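PDB 4QTN: nicotinamide riboside transporter PnuC from Neisseria mucosa ATCC 25996, which binds the vitamin B3 form nicotinamide riboside and probably carries it across the inner membrane as a homotrimer of helical subunits. Local coordinates for residues H17-W22 with V57-I62; V54-V57 with I62-Y65; S73-V78 with L212-Y217; Y85-L90 with G161-V166; K108-G113 with E119-K124. All coordinates share one frame; numbering follows the deposited sequence.

Interaction 1: residues H17-W22 with V57-I62; sequences HFEAVW and VGKGKI. With NNR (Nicotinamide riboside), chain I.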
# COMPACT_ATOMS: atom_id res chain seq x y z
N HIS C 17 -2.24 -1.37 -23.17
CA HIS C 17 -2.45 0.07 -22.94
C HIS C 17 -2.09 0.43 -21.50
O HIS C 17 -1.32 1.37 -21.25
CB HIS C 17 -3.91 0.43 -23.23
CG HIS C 17 -4.22 1.87 -23.02
ND1 HIS C 17 -4.34 2.43 -21.76
CD2 HIS C 17 -4.46 2.87 -23.90
CE1 HIS C 17 -4.62 3.71 -21.88
NE2 HIS C 17 -4.69 4.01 -23.16
N PHE C 18 -2.63 -0.36 -20.57
CA PHE C 18 -2.40 -0.16 -19.16
C PHE C 18 -0.88 -0.21 -18.80
O PHE C 18 -0.36 0.71 -18.17
CB PHE C 18 -3.20 -1.17 -18.39
CG PHE C 18 -3.00 -1.12 -16.92
CD1 PHE C 18 -3.69 -0.22 -16.15
CD2 PHE C 18 -2.17 -2.02 -16.30
CE1 PHE C 18 -3.55 -0.20 -14.77
CE2 PHE C 18 -2.01 -2.00 -14.92
CZ PHE C 18 -2.70 -1.08 -14.16
N GLU C 19 -0.19 -1.26 -19.24
CA GLU C 19 1.26 -1.33 -19.02
C GLU C 19 1.94 -0.07 -19.56
O GLU C 19 2.86 0.47 -18.94
CB GLU C 19 1.86 -2.55 -19.67
CG GLU C 19 1.48 -3.87 -19.04
CD GLU C 19 1.46 -5.01 -20.06
OE1 GLU C 19 1.17 -6.16 -19.67
OE2 GLU C 19 1.72 -4.75 -21.25
N ALA C 20 1.49 0.39 -20.71
CA ALA C 20 2.11 1.56 -21.34
C ALA C 20 1.92 2.82 -20.50
O ALA C 20 2.89 3.51 -20.20
CB ALA C 20 1.59 1.76 -22.76
N VAL C 21 0.67 3.07 -20.09
CA VAL C 21 0.32 4.23 -19.28
C VAL C 21 1.19 4.37 -18.03
O VAL C 21 1.71 5.46 -17.74
CB VAL C 21 -1.15 4.16 -18.84
CG1 VAL C 21 -1.49 5.25 -17.84
CG2 VAL C 21 -2.05 4.25 -20.05
N TRP C 22 1.34 3.28 -17.29
CA TRP C 22 2.05 3.31 -16.02
C TRP C 22 3.55 3.44 -16.19
O TRP C 22 4.19 4.16 -15.45
CB TRP C 22 1.70 2.11 -15.17
CG TRP C 22 0.41 2.28 -14.50
CD1 TRP C 22 -0.82 1.94 -14.99
CD2 TRP C 22 0.19 2.91 -13.25
NE1 TRP C 22 -1.80 2.31 -14.11
CE2 TRP C 22 -1.20 2.89 -13.02
CE3 TRP C 22 1.03 3.49 -12.30
CZ2 TRP C 22 -1.77 3.43 -11.88
CZ3 TRP C 22 0.46 4.02 -11.16
CH2 TRP C 22 -0.92 3.98 -10.95
N VAL C 57 11.19 -7.22 -16.50
CA VAL C 57 11.10 -8.52 -15.78
C VAL C 57 9.62 -8.92 -15.59
O VAL C 57 9.24 -10.07 -15.87
CB VAL C 57 11.84 -8.49 -14.42
CG1 VAL C 57 11.44 -9.68 -13.56
CG2 VAL C 57 13.33 -8.49 -14.63
N GLY C 58 8.80 -7.97 -15.16
CA GLY C 58 7.38 -8.23 -14.96
C GLY C 58 6.74 -8.72 -16.23
O GLY C 58 5.90 -9.61 -16.20
N LYS C 59 7.16 -8.14 -17.35
CA LYS C 59 6.70 -8.55 -18.68
C LYS C 59 7.32 -9.88 -19.12
O LYS C 59 6.77 -10.60 -19.97
CB LYS C 59 7.02 -7.46 -19.71
CG LYS C 59 5.87 -6.54 -20.03
CD LYS C 59 4.76 -7.31 -20.69
CE LYS C 59 4.28 -6.61 -21.94
NZ LYS C 59 3.02 -7.26 -22.40
N GLY C 60 8.48 -10.20 -18.54
CA GLY C 60 9.20 -11.39 -18.90
C GLY C 60 10.04 -11.19 -20.13
O GLY C 60 10.41 -12.15 -20.79
N LYS C 61 10.33 -9.92 -20.46
CA LYS C 61 11.20 -9.57 -21.61
C LYS C 61 12.68 -9.74 -21.29
O LYS C 61 13.14 -9.38 -20.20
CB LYS C 61 10.94 -8.14 -22.05
CG LYS C 61 9.56 -7.91 -22.60
CD LYS C 61 9.49 -6.62 -23.39
CE LYS C 61 8.22 -6.56 -24.21
NZ LYS C 61 8.51 -6.29 -25.65
N ILE C 62 13.44 -10.23 -22.27
CA ILE C 62 14.85 -10.61 -22.05
C ILE C 62 15.79 -9.42 -21.96
O ILE C 62 16.87 -9.51 -21.34
CB ILE C 62 15.36 -11.55 -23.15
CG1 ILE C 62 16.79 -11.99 -22.83
CG2 ILE C 62 15.28 -10.87 -24.52
CD1 ILE C 62 17.00 -13.47 -22.98
O2R NNR I . 17.01 -7.80 -12.39
C2R NNR I . 16.61 -6.88 -11.23
C3R NNR I . 17.81 -6.05 -10.79
O3R NNR I . 18.96 -6.73 -11.06
C4R NNR I . 17.67 -5.90 -9.29
C5R NNR I . 16.92 -4.57 -8.88
O5R NNR I . 16.49 -4.68 -7.48
O4R NNR I . 16.98 -6.95 -8.90
C1R NNR I . 16.24 -7.56 -10.19
N1 NNR I . 14.77 -7.51 -9.99
C2 NNR I . 14.21 -6.69 -8.99
C6 NNR I . 13.95 -8.25 -10.79
C5 NNR I . 12.54 -8.19 -10.61
C4 NNR I . 12.00 -7.40 -9.62
C3 NNR I . 12.81 -6.65 -8.82
C7 NNR I . 12.17 -5.76 -7.77
O7 NNR I . 12.78 -5.42 -6.80
N7 NNR I . 10.81 -5.31 -7.95
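E19 and K59 meet through the ends of their side chains, which cross at about a right angle between helix 17-34 and the last turn of helix 41-59. K59 NZ lies 3.1 Å from E19 OE2, forming a salt bridge on the syn side of that oxygen and 30° out of the carboxylate plane; a second, weak bond from K59 NZ reaches E19 OE1 at 3.5 Å. E19 runs extended beyond CG, whereas the lysine chain bends at chi2 and chi3, which brings its ammonium group back to the glutamate. The helix that carries K59 stops just there in a Schellman motif: G60, with positive phi (83°), is the C-prime residue, K61 N bonds to F56 O, and G60 N makes a weak bond to V57 O at 2.8 Å. Both charged ends have further partners. OE1 of E19 is bonded to the Y223 hydroxyl and its OE2 to the backbone N of T16, just ahead of the helix, while K59 NZ also bonds to G14 O. From helix 17-34, H17 NE2 bonds to L126 O of the second subunit and the W22 indole meets the Y225 ring of that subunit.

Interaction 2: residues V54-V57 with I62-Y65; sequences VVFV and ISNY. With NNR (Nicotinamide riboside), chain I.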
# COMPACT_ATOMS: atom_id res chain seq x y z
N VAL C 54 12.88 -3.51 -14.05
CA VAL C 54 11.84 -4.30 -13.38
C VAL C 54 10.50 -4.39 -14.14
O VAL C 54 9.82 -5.40 -14.08
CB VAL C 54 11.60 -3.83 -11.95
CG1 VAL C 54 12.89 -3.96 -11.14
CG2 VAL C 54 11.06 -2.41 -11.95
N VAL C 55 10.14 -3.34 -14.86
CA VAL C 55 8.92 -3.42 -15.66
C VAL C 55 9.08 -4.51 -16.74
O VAL C 55 8.17 -5.29 -16.98
CB VAL C 55 8.51 -2.03 -16.24
CG1 VAL C 55 7.66 -2.16 -17.49
CG2 VAL C 55 7.80 -1.22 -15.17
N PHE C 56 10.28 -4.60 -17.31
CA PHE C 56 10.61 -5.63 -18.30
C PHE C 56 10.66 -7.07 -17.73
O PHE C 56 10.23 -8.02 -18.39
CB PHE C 56 11.93 -5.31 -19.01
CG PHE C 56 11.80 -4.27 -20.07
CD1 PHE C 56 11.21 -3.05 -19.81
CD2 PHE C 56 12.27 -4.51 -21.35
CE1 PHE C 56 11.09 -2.09 -20.80
CE2 PHE C 56 12.15 -3.56 -22.35
CZ PHE C 56 11.56 -2.34 -22.07
N VAL C 57 11.19 -7.22 -16.50
CA VAL C 57 11.10 -8.52 -15.78
C VAL C 57 9.62 -8.92 -15.59
O VAL C 57 9.24 -10.07 -15.87
CB VAL C 57 11.84 -8.49 -14.42
CG1 VAL C 57 11.44 -9.68 -13.56
CG2 VAL C 57 13.33 -8.49 -14.63
N ILE C 62 13.44 -10.23 -22.27
CA ILE C 62 14.85 -10.61 -22.05
C ILE C 62 15.79 -9.42 -21.96
O ILE C 62 16.87 -9.51 -21.34
CB ILE C 62 15.36 -11.55 -23.15
CG1 ILE C 62 16.79 -11.99 -22.83
CG2 ILE C 62 15.28 -10.87 -24.52
CD1 ILE C 62 17.00 -13.47 -22.98
N SER C 63 15.40 -8.31 -22.59
CA SER C 63 16.22 -7.10 -22.63
C SER C 63 16.17 -6.34 -21.34
O SER C 63 16.64 -5.22 -21.28
CB SER C 63 15.75 -6.18 -23.74
OG SER C 63 14.50 -5.59 -23.39
N ASN C 64 15.55 -6.92 -20.33
CA ASN C 64 15.63 -6.36 -18.99
C ASN C 64 17.07 -6.32 -18.53
O ASN C 64 17.48 -5.38 -17.86
CB ASN C 64 14.76 -7.16 -17.99
CG ASN C 64 15.54 -8.24 -17.26
OD1 ASN C 64 16.18 -7.97 -16.23
ND2 ASN C 64 15.48 -9.46 -17.78
N TYR C 65 17.85 -7.31 -18.94
CA TYR C 65 19.18 -7.54 -18.37
C TYR C 65 20.20 -6.45 -18.70
O TYR C 65 21.03 -6.09 -17.86
CB TYR C 65 19.72 -8.90 -18.75
CG TYR C 65 19.05 -10.04 -18.02
CD1 TYR C 65 19.16 -10.16 -16.64
CD2 TYR C 65 18.29 -10.98 -18.71
CE1 TYR C 65 18.55 -11.20 -15.97
CE2 TYR C 65 17.68 -12.02 -18.04
CZ TYR C 65 17.81 -12.13 -16.68
OH TYR C 65 17.18 -13.16 -16.01
O2R NNR I . 17.01 -7.80 -12.39
C2R NNR I . 16.61 -6.88 -11.23
C3R NNR I . 17.81 -6.05 -10.79
O3R NNR I . 18.96 -6.73 -11.06
C4R NNR I . 17.67 -5.90 -9.29
C5R NNR I . 16.92 -4.57 -8.88
O5R NNR I . 16.49 -4.68 -7.48
O4R NNR I . 16.98 -6.95 -8.90
C1R NNR I . 16.24 -7.56 -10.19
N1 NNR I . 14.77 -7.51 -9.99
C2 NNR I . 14.21 -6.69 -8.99
C6 NNR I . 13.95 -8.25 -10.79
C5 NNR I . 12.54 -8.19 -10.61
C4 NNR I . 12.00 -7.40 -9.62
C3 NNR I . 12.81 -6.65 -8.82
C7 NNR I . 12.17 -5.76 -7.77
O7 NNR I . 12.78 -5.42 -6.80
N7 NNR I . 10.81 -5.31 -7.95
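V57 and N64 belong to the nicotinamide riboside pocket, and they touch where helix 41-59 gives way, through a short turn, to helix 64-80. Their side chains cross obliquely: V57 CG2 lies against the amide end of the asparagine, 3.3 Å from N64 OD1. With CG1 anti to the backbone N (chi1 166°), the two methyls of V57 divide their work, and CG1 faces the nicotinamide ring, 3.5 Å from C5 of the ligand. V54, one turn earlier, lays its CG1 near ligand atom C3 at 3.6 Å. N64 OD1 is 3.9 Å from the ribose oxygen O2R, close but not a hydrogen bond; its ND2 makes a weak bond back to K61 O and lies above one face of the Y65 ring, offset toward the rim.

Behind the pocket wall, F56 CB rests on N64 CB at 3.5 Å. The S63 hydroxyl oxygen comes to the edge of the F56 ring, near its plane, 3.2 Å from F56 CD2. W15 packs edge-to-face with the same phenyl ring, and E10 OE2 is bonded to the backbone N of S63. Two transmembrane helices joined by a tight turn, probably on the cytoplasmic side, form a helical hairpin, here with one flank turned to a substrate site buried within the membrane bundle.

Interaction 3: residues S73-V78 with L212-Y217; sequences SLYAYV and LMYVMY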
# COMPACT_ATOMS: atom_id res chain seq x y z
N SER C 73 24.58 -0.93 -11.16
CA SER C 73 25.95 -0.44 -11.01
C SER C 73 25.89 0.95 -10.43
O SER C 73 26.32 1.19 -9.29
CB SER C 73 26.66 -0.41 -12.36
OG SER C 73 26.64 -1.68 -12.97
N LEU C 74 25.33 1.87 -11.20
CA LEU C 74 25.05 3.20 -10.73
C LEU C 74 24.48 3.17 -9.30
O LEU C 74 25.10 3.72 -8.37
CB LEU C 74 24.09 3.91 -11.68
CG LEU C 74 24.61 4.10 -13.12
CD1 LEU C 74 23.61 4.88 -13.97
CD2 LEU C 74 25.97 4.79 -13.14
N TYR C 75 23.34 2.50 -9.12
CA TYR C 75 22.68 2.44 -7.81
C TYR C 75 23.67 2.00 -6.74
O TYR C 75 23.65 2.52 -5.62
CB TYR C 75 21.47 1.50 -7.84
CG TYR C 75 20.80 1.25 -6.49
CD1 TYR C 75 19.77 2.07 -6.02
CD2 TYR C 75 21.17 0.16 -5.71
CE1 TYR C 75 19.16 1.82 -4.80
CE2 TYR C 75 20.57 -0.08 -4.48
CZ TYR C 75 19.57 0.74 -4.03
OH TYR C 75 18.98 0.49 -2.83
N ALA C 76 24.55 1.07 -7.09
CA ALA C 76 25.54 0.57 -6.13
C ALA C 76 26.42 1.71 -5.64
O ALA C 76 26.68 1.83 -4.44
CB ALA C 76 26.38 -0.54 -6.74
N TYR C 77 26.85 2.56 -6.56
CA TYR C 77 27.65 3.72 -6.23
C TYR C 77 26.83 4.68 -5.36
O TYR C 77 27.20 4.98 -4.22
CB TYR C 77 28.13 4.39 -7.52
CG TYR C 77 28.90 5.67 -7.34
CD1 TYR C 77 30.25 5.66 -7.06
CD2 TYR C 77 28.28 6.91 -7.49
CE1 TYR C 77 30.97 6.83 -6.91
CE2 TYR C 77 28.97 8.09 -7.34
CZ TYR C 77 30.32 8.05 -7.05
OH TYR C 77 31.02 9.23 -6.91
N VAL C 78 25.68 5.09 -5.89
CA VAL C 78 24.81 6.06 -5.22
C VAL C 78 24.37 5.60 -3.83
O VAL C 78 24.18 6.43 -2.95
CB VAL C 78 23.57 6.40 -6.09
CG1 VAL C 78 22.63 7.36 -5.36
CG2 VAL C 78 23.99 6.98 -7.44
N LEU C 212 11.92 7.32 -4.54
CA LEU C 212 10.75 7.28 -5.41
C LEU C 212 10.77 6.05 -6.28
O LEU C 212 9.73 5.41 -6.48
CB LEU C 212 10.63 8.54 -6.26
CG LEU C 212 9.45 9.46 -5.91
CD1 LEU C 212 9.16 10.39 -7.07
CD2 LEU C 212 8.19 8.69 -5.55
N MSE C 213 11.95 5.69 -6.77
CA MSE C 213 12.10 4.49 -7.57
C MSE C 213 11.55 3.27 -6.84
O MSE C 213 10.79 2.50 -7.43
CB MSE C 213 13.54 4.26 -7.93
CG MSE C 213 13.61 2.97 -8.72
SE MSE C 213 15.48 2.56 -9.06
CE MSE C 213 15.96 2.01 -7.24
N TYR C 214 11.92 3.09 -5.57
CA TYR C 214 11.44 1.93 -4.81
C TYR C 214 9.95 1.91 -4.52
O TYR C 214 9.39 0.85 -4.30
CB TYR C 214 12.25 1.71 -3.53
CG TYR C 214 13.42 0.86 -3.79
CD1 TYR C 214 13.32 -0.52 -3.76
CD2 TYR C 214 14.62 1.42 -4.20
CE1 TYR C 214 14.40 -1.32 -4.08
CE2 TYR C 214 15.71 0.63 -4.51
CZ TYR C 214 15.59 -0.74 -4.46
OH TYR C 214 16.67 -1.54 -4.78
N VAL C 215 9.30 3.08 -4.56
CA VAL C 215 7.84 3.08 -4.50
C VAL C 215 7.27 2.55 -5.81
O VAL C 215 6.38 1.71 -5.80
CB VAL C 215 7.26 4.46 -4.15
CG1 VAL C 215 5.73 4.44 -4.18
CG2 VAL C 215 7.74 4.87 -2.77
N MSE C 216 7.84 2.98 -6.94
CA MSE C 216 7.38 2.50 -8.25
C MSE C 216 7.69 1.03 -8.40
O MSE C 216 6.92 0.29 -9.00
CB MSE C 216 8.01 3.31 -9.37
CG MSE C 216 7.84 4.80 -9.08
SE MSE C 216 8.79 5.87 -10.45
CE MSE C 216 8.03 7.63 -9.99
N TYR C 217 8.81 0.60 -7.83
CA TYR C 217 9.14 -0.82 -7.75
C TYR C 217 8.05 -1.64 -7.07
O TYR C 217 7.72 -2.72 -7.53
CB TYR C 217 10.46 -1.03 -7.00
CG TYR C 217 11.66 -0.97 -7.88
CD1 TYR C 217 11.59 -0.38 -9.15
CD2 TYR C 217 12.90 -1.47 -7.45
CE1 TYR C 217 12.71 -0.31 -9.97
CE2 TYR C 217 14.03 -1.40 -8.26
CZ TYR C 217 13.93 -0.82 -9.52
OH TYR C 217 15.04 -0.74 -10.34
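The hydroxyl oxygen of Y75 is held by two hydrogen bonds, one with E87 OE1 and one from the indole N-H of W196, as the ring extends toward Y214 and M213. Y75 OH and Y214 OH are 3.6 Å apart without a hydrogen bond between them, and the two rings touch as well. The tyrosine side chains are nearly perpendicular, with ring centroids 5.8 Å apart and planes inclined at 50°, an oblique pairing. Y75 CE1 approaches the edge of the Y214 ring, 3.7 Å from Y214 CE2. M213, a selenomethionine, turns at chi3 (73°), which sets its CE 4.0 Å from Y75 CD1.

Within helix 208-234, Y217 CD2 lies over one face of Y214, offset toward the rim, and M213 CG over one face of Y217. Y217 is a nicotinamide riboside-binding residue whose hydroxyl bonds to G50 O; it touches the ligand, and the Y214 side chain comes within about 4 Å of it. The pair bridges helices 64-80 and 208-234 in the membrane core, with E87 and N91 of helix 85-107 and N189 and T192 of helix 181-198 packing on the tyrosines.

Interaction 4: residues Y85-L90 with G161-V166; sequences YGEMML and GVTVVV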
# COMPACT_ATOMS: atom_id res chain seq x y z
N TYR C 85 25.22 0.69 3.23
CA TYR C 85 26.24 -0.32 2.94
C TYR C 85 25.66 -1.68 2.57
O TYR C 85 26.27 -2.44 1.83
CB TYR C 85 27.24 -0.44 4.11
CG TYR C 85 27.87 0.88 4.50
CD1 TYR C 85 28.69 1.59 3.60
CD2 TYR C 85 27.64 1.44 5.76
CE1 TYR C 85 29.26 2.80 3.95
CE2 TYR C 85 28.21 2.66 6.11
CZ TYR C 85 29.01 3.34 5.21
OH TYR C 85 29.57 4.54 5.56
N GLY C 86 24.45 -1.97 3.07
CA GLY C 86 23.73 -3.18 2.69
C GLY C 86 23.44 -3.23 1.19
O GLY C 86 23.67 -4.25 0.53
N GLU C 87 22.95 -2.11 0.66
CA GLU C 87 22.55 -2.06 -0.75
C GLU C 87 23.75 -2.02 -1.68
O GLU C 87 23.66 -2.47 -2.81
CB GLU C 87 21.62 -0.87 -1.01
CG GLU C 87 20.36 -0.87 -0.13
CD GLU C 87 19.36 -1.96 -0.52
OE1 GLU C 87 18.87 -1.91 -1.66
OE2 GLU C 87 19.06 -2.84 0.32
N MSE C 88 24.88 -1.53 -1.19
CA MSE C 88 26.04 -1.29 -2.06
C MSE C 88 26.81 -2.56 -2.39
O MSE C 88 27.23 -2.75 -3.54
CB MSE C 88 26.92 -0.17 -1.50
CG MSE C 88 27.90 -0.63 -0.43
SE MSE C 88 29.68 0.11 -0.83
CE MSE C 88 30.00 -0.76 -2.58
N MSE C 89 27.00 -3.43 -1.40
CA MSE C 89 27.72 -4.70 -1.62
C MSE C 89 26.83 -5.66 -2.37
O MSE C 89 27.32 -6.47 -3.17
CB MSE C 89 28.21 -5.32 -0.31
CG MSE C 89 27.13 -5.37 0.77
SE MSE C 89 27.80 -6.33 2.37
CE MSE C 89 28.11 -4.78 3.56
N LEU C 90 25.52 -5.55 -2.15
CA LEU C 90 24.53 -6.42 -2.80
C LEU C 90 24.50 -6.22 -4.32
O LEU C 90 24.66 -7.18 -5.07
CB LEU C 90 23.13 -6.19 -2.21
CG LEU C 90 22.05 -7.28 -2.29
CD1 LEU C 90 20.68 -6.64 -2.31
CD2 LEU C 90 22.21 -8.20 -3.49
N GLY C 161 20.29 -5.64 6.96
CA GLY C 161 20.73 -7.02 6.78
C GLY C 161 19.66 -7.91 6.19
O GLY C 161 19.91 -8.61 5.20
N VAL C 162 18.46 -7.88 6.79
CA VAL C 162 17.30 -8.68 6.35
C VAL C 162 16.99 -8.47 4.87
O VAL C 162 16.85 -9.44 4.12
CB VAL C 162 16.02 -8.39 7.19
CG1 VAL C 162 14.78 -8.92 6.50
CG2 VAL C 162 16.14 -9.00 8.58
N THR C 163 16.89 -7.22 4.45
CA THR C 163 16.62 -6.94 3.06
C THR C 163 17.68 -7.55 2.11
O THR C 163 17.44 -7.70 0.91
CB THR C 163 16.36 -5.42 2.80
OG1 THR C 163 16.77 -5.06 1.47
CG2 THR C 163 17.10 -4.57 3.80
N VAL C 164 18.81 -7.99 2.66
CA VAL C 164 19.86 -8.53 1.79
C VAL C 164 19.77 -10.04 1.46
O VAL C 164 19.95 -10.43 0.31
CB VAL C 164 21.27 -8.14 2.24
CG1 VAL C 164 22.31 -8.79 1.32
CG2 VAL C 164 21.41 -6.63 2.22
N VAL C 165 19.48 -10.87 2.47
CA VAL C 165 19.16 -12.30 2.23
C VAL C 165 17.99 -12.39 1.24
O VAL C 165 18.10 -13.00 0.17
CB VAL C 165 18.79 -13.04 3.55
CG1 VAL C 165 18.00 -14.32 3.26
CG2 VAL C 165 20.04 -13.36 4.36
N VAL C 166 16.88 -11.73 1.61
CA VAL C 166 15.65 -11.78 0.84
C VAL C 166 15.91 -11.39 -0.60
O VAL C 166 15.47 -12.08 -1.52
CB VAL C 166 14.54 -10.88 1.48
CG1 VAL C 166 13.35 -10.73 0.56
CG2 VAL C 166 14.10 -11.45 2.82
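The early turns of helices 85-107 and 158-175 run in nearly the same direction, G86 and G161 having the closest alpha carbons of the pair at 6.4 Å. Over these segments their axes are 9.3 Å apart at closest approach and inclined at 25°. V164 CG2 lies against the backbone of G86, 3.7 Å from G86 O. The other methyl of V164, CG1, meets L90 CG at 3.9 Å, the two side chains passing one another while pointing opposite ways. L90 has CG anti to its own N (chi1 -156°), which carries the isobutyl group across to the valine.

Alongside this apolar patch, the E87 and T163 side chains meet nearly perpendicular to each other. T163 OG1 donates a weak hydrogen bond of 3.4 Å to E87 OE2, made possible by a bend at chi2 (-72°) in the glutamate chain. Of the two oxygens of this buried acid, OE1 has the stronger partner, the Y75 hydroxyl, while OE2 takes the weak bond within the contact. Y145 of helix 128-147 covers V164, and V162 and V166 pack on V33 and I29 of the third subunit. Two near-parallel transmembrane helices thus pack through small and branched residues in the membrane bundle, both apparently running from the periplasmic to the cytoplasmic side.

Interaction 5: residues K108-G113 with E119-K124; sequences KHMALG and EEVKAK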
# COMPACT_ATOMS: atom_id res chain seq x y z
N LYS C 108 17.86 -19.18 -23.14
CA LYS C 108 17.53 -20.53 -23.56
C LYS C 108 16.03 -20.86 -23.51
O LYS C 108 15.61 -21.84 -24.08
CB LYS C 108 18.31 -21.56 -22.74
CG LYS C 108 19.31 -22.40 -23.54
CD LYS C 108 20.51 -22.78 -22.70
CE LYS C 108 20.14 -22.96 -21.24
NZ LYS C 108 21.34 -23.17 -20.37
N HIS C 109 15.24 -20.03 -22.83
CA HIS C 109 13.86 -20.41 -22.49
C HIS C 109 12.80 -19.37 -22.85
O HIS C 109 11.94 -19.03 -22.04
CB HIS C 109 13.75 -20.82 -21.01
CG HIS C 109 14.45 -22.10 -20.70
ND1 HIS C 109 15.76 -22.13 -20.26
CD2 HIS C 109 14.06 -23.39 -20.80
CE1 HIS C 109 16.13 -23.39 -20.09
NE2 HIS C 109 15.11 -24.17 -20.41
N MSE C 110 12.85 -18.90 -24.10
CA MSE C 110 11.96 -17.84 -24.56
C MSE C 110 10.81 -18.42 -25.36
O MSE C 110 10.69 -19.63 -25.48
CB MSE C 110 12.84 -16.90 -25.36
CG MSE C 110 13.90 -16.31 -24.42
SE MSE C 110 13.02 -15.08 -23.16
CE MSE C 110 14.41 -14.86 -21.80
N ALA C 111 9.94 -17.55 -25.87
CA ALA C 111 8.70 -17.98 -26.58
C ALA C 111 7.86 -16.77 -27.01
O ALA C 111 8.11 -15.65 -26.55
CB ALA C 111 7.86 -18.92 -25.70
N LEU C 112 6.85 -16.99 -27.84
CA LEU C 112 6.19 -15.88 -28.55
C LEU C 112 5.20 -15.00 -27.73
O LEU C 112 5.49 -13.82 -27.48
CB LEU C 112 5.56 -16.36 -29.86
CG LEU C 112 6.18 -15.75 -31.14
CD1 LEU C 112 7.64 -15.31 -30.95
CD2 LEU C 112 6.02 -16.69 -32.32
N GLY C 113 4.07 -15.56 -27.32
CA GLY C 113 3.07 -14.76 -26.60
C GLY C 113 2.04 -14.21 -27.55
O GLY C 113 2.36 -13.92 -28.70
N GLU C 119 8.95 -11.59 -27.46
CA GLU C 119 9.20 -12.89 -26.90
C GLU C 119 9.17 -12.80 -25.39
O GLU C 119 9.78 -11.91 -24.82
CB GLU C 119 10.54 -13.43 -27.40
CG GLU C 119 10.61 -13.62 -28.93
CD GLU C 119 11.67 -12.73 -29.62
OE1 GLU C 119 12.86 -12.80 -29.22
OE2 GLU C 119 11.31 -12.00 -30.59
N GLU C 120 8.36 -13.66 -24.75
CA GLU C 120 8.29 -13.76 -23.27
C GLU C 120 8.93 -15.05 -22.77
O GLU C 120 8.70 -16.12 -23.33
CB GLU C 120 6.83 -13.66 -22.74
CG GLU C 120 5.74 -13.84 -23.79
CD GLU C 120 4.48 -14.56 -23.27
OE1 GLU C 120 4.58 -15.75 -22.92
OE2 GLU C 120 3.38 -13.96 -23.28
N VAL C 121 9.72 -14.93 -21.70
CA VAL C 121 10.32 -16.08 -20.98
C VAL C 121 9.25 -17.06 -20.50
O VAL C 121 8.10 -16.67 -20.26
CB VAL C 121 11.18 -15.61 -19.77
CG1 VAL C 121 10.31 -15.36 -18.55
CG2 VAL C 121 12.29 -16.60 -19.46
N LYS C 122 9.62 -18.34 -20.37
CA LYS C 122 8.69 -19.37 -19.94
C LYS C 122 8.70 -19.47 -18.43
O LYS C 122 9.70 -19.81 -17.84
CB LYS C 122 9.02 -20.72 -20.60
CG LYS C 122 8.57 -20.82 -22.06
CD LYS C 122 8.82 -22.22 -22.65
CE LYS C 122 10.27 -22.41 -23.09
NZ LYS C 122 10.62 -23.85 -23.34
N ALA C 123 7.60 -19.10 -17.81
CA ALA C 123 7.55 -18.96 -16.35
C ALA C 123 7.13 -20.26 -15.70
O ALA C 123 6.27 -20.96 -16.21
CB ALA C 123 6.60 -17.84 -15.97
N LYS C 124 7.77 -20.60 -14.57
CA LYS C 124 7.48 -21.84 -13.84
C LYS C 124 6.94 -21.54 -12.45
O LYS C 124 7.15 -20.45 -11.93
CB LYS C 124 8.74 -22.73 -13.74
CG LYS C 124 9.33 -23.14 -15.07
CD LYS C 124 10.42 -24.20 -14.93
CE LYS C 124 11.68 -23.66 -14.26
NZ LYS C 124 12.83 -24.58 -14.42
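H109 and K122, and likewise A111 and E120, are joined by backbone hydrogen bonds that pair the two arms of the probably cytoplasmic loop between helices 85-107 and 128-147, which doubles back on itself without forming a regular strand. K122 N donates to H109 O at 2.9 Å, nearly along the C=O axis. E120 N donates to A111 O at 2.7 Å, from a position tilted 19° out of the carbonyl plane. Each acceptor also receives a CA-H contact, from V121 CA to H109 O and from E119 CA to A111 O. A111 N and E120 O approach each other but at an angle too poor for a bond.

Other polar groups bond to the body of the protein: H109 ND1 to M105 O, the V121 backbone to G60, E119 OE1 weakly to W6 NE1, and K122 O weakly to R177, while E120 OE1 forms a weak, long ion pair with R234. At the edge of the H109 ring, near its plane, lies K122 NZ. Selenomethionine M110 bends at chi2, which sets its CE 3.6 Å from V121 CG2.

Overall arrangement
Interactions 1 and 2 share V57 and I62, their centres 9 Å apart, and lead from the helix end at G60 to the nicotinamide riboside pocket. Interaction 5 joins the cytoplasmic side of this group: V121 N lies 3.0 Å from G60 O, a probable hydrogen bond, and M110 packs on I62. Toward the membrane core, V54 of interaction 2 packs on Y217 of interaction 3, both residues in contact with the ligand. Interaction 3 in turn meets interaction 4 through the 2.7 Å Y75 OH to E87 OE1 pair. Interactions 4 and 5, with centres 30 Å apart, lie on opposite sides of the chain's centre; the E87 side chain is about 7 Å from the ligand and that of V121 about 11 Å.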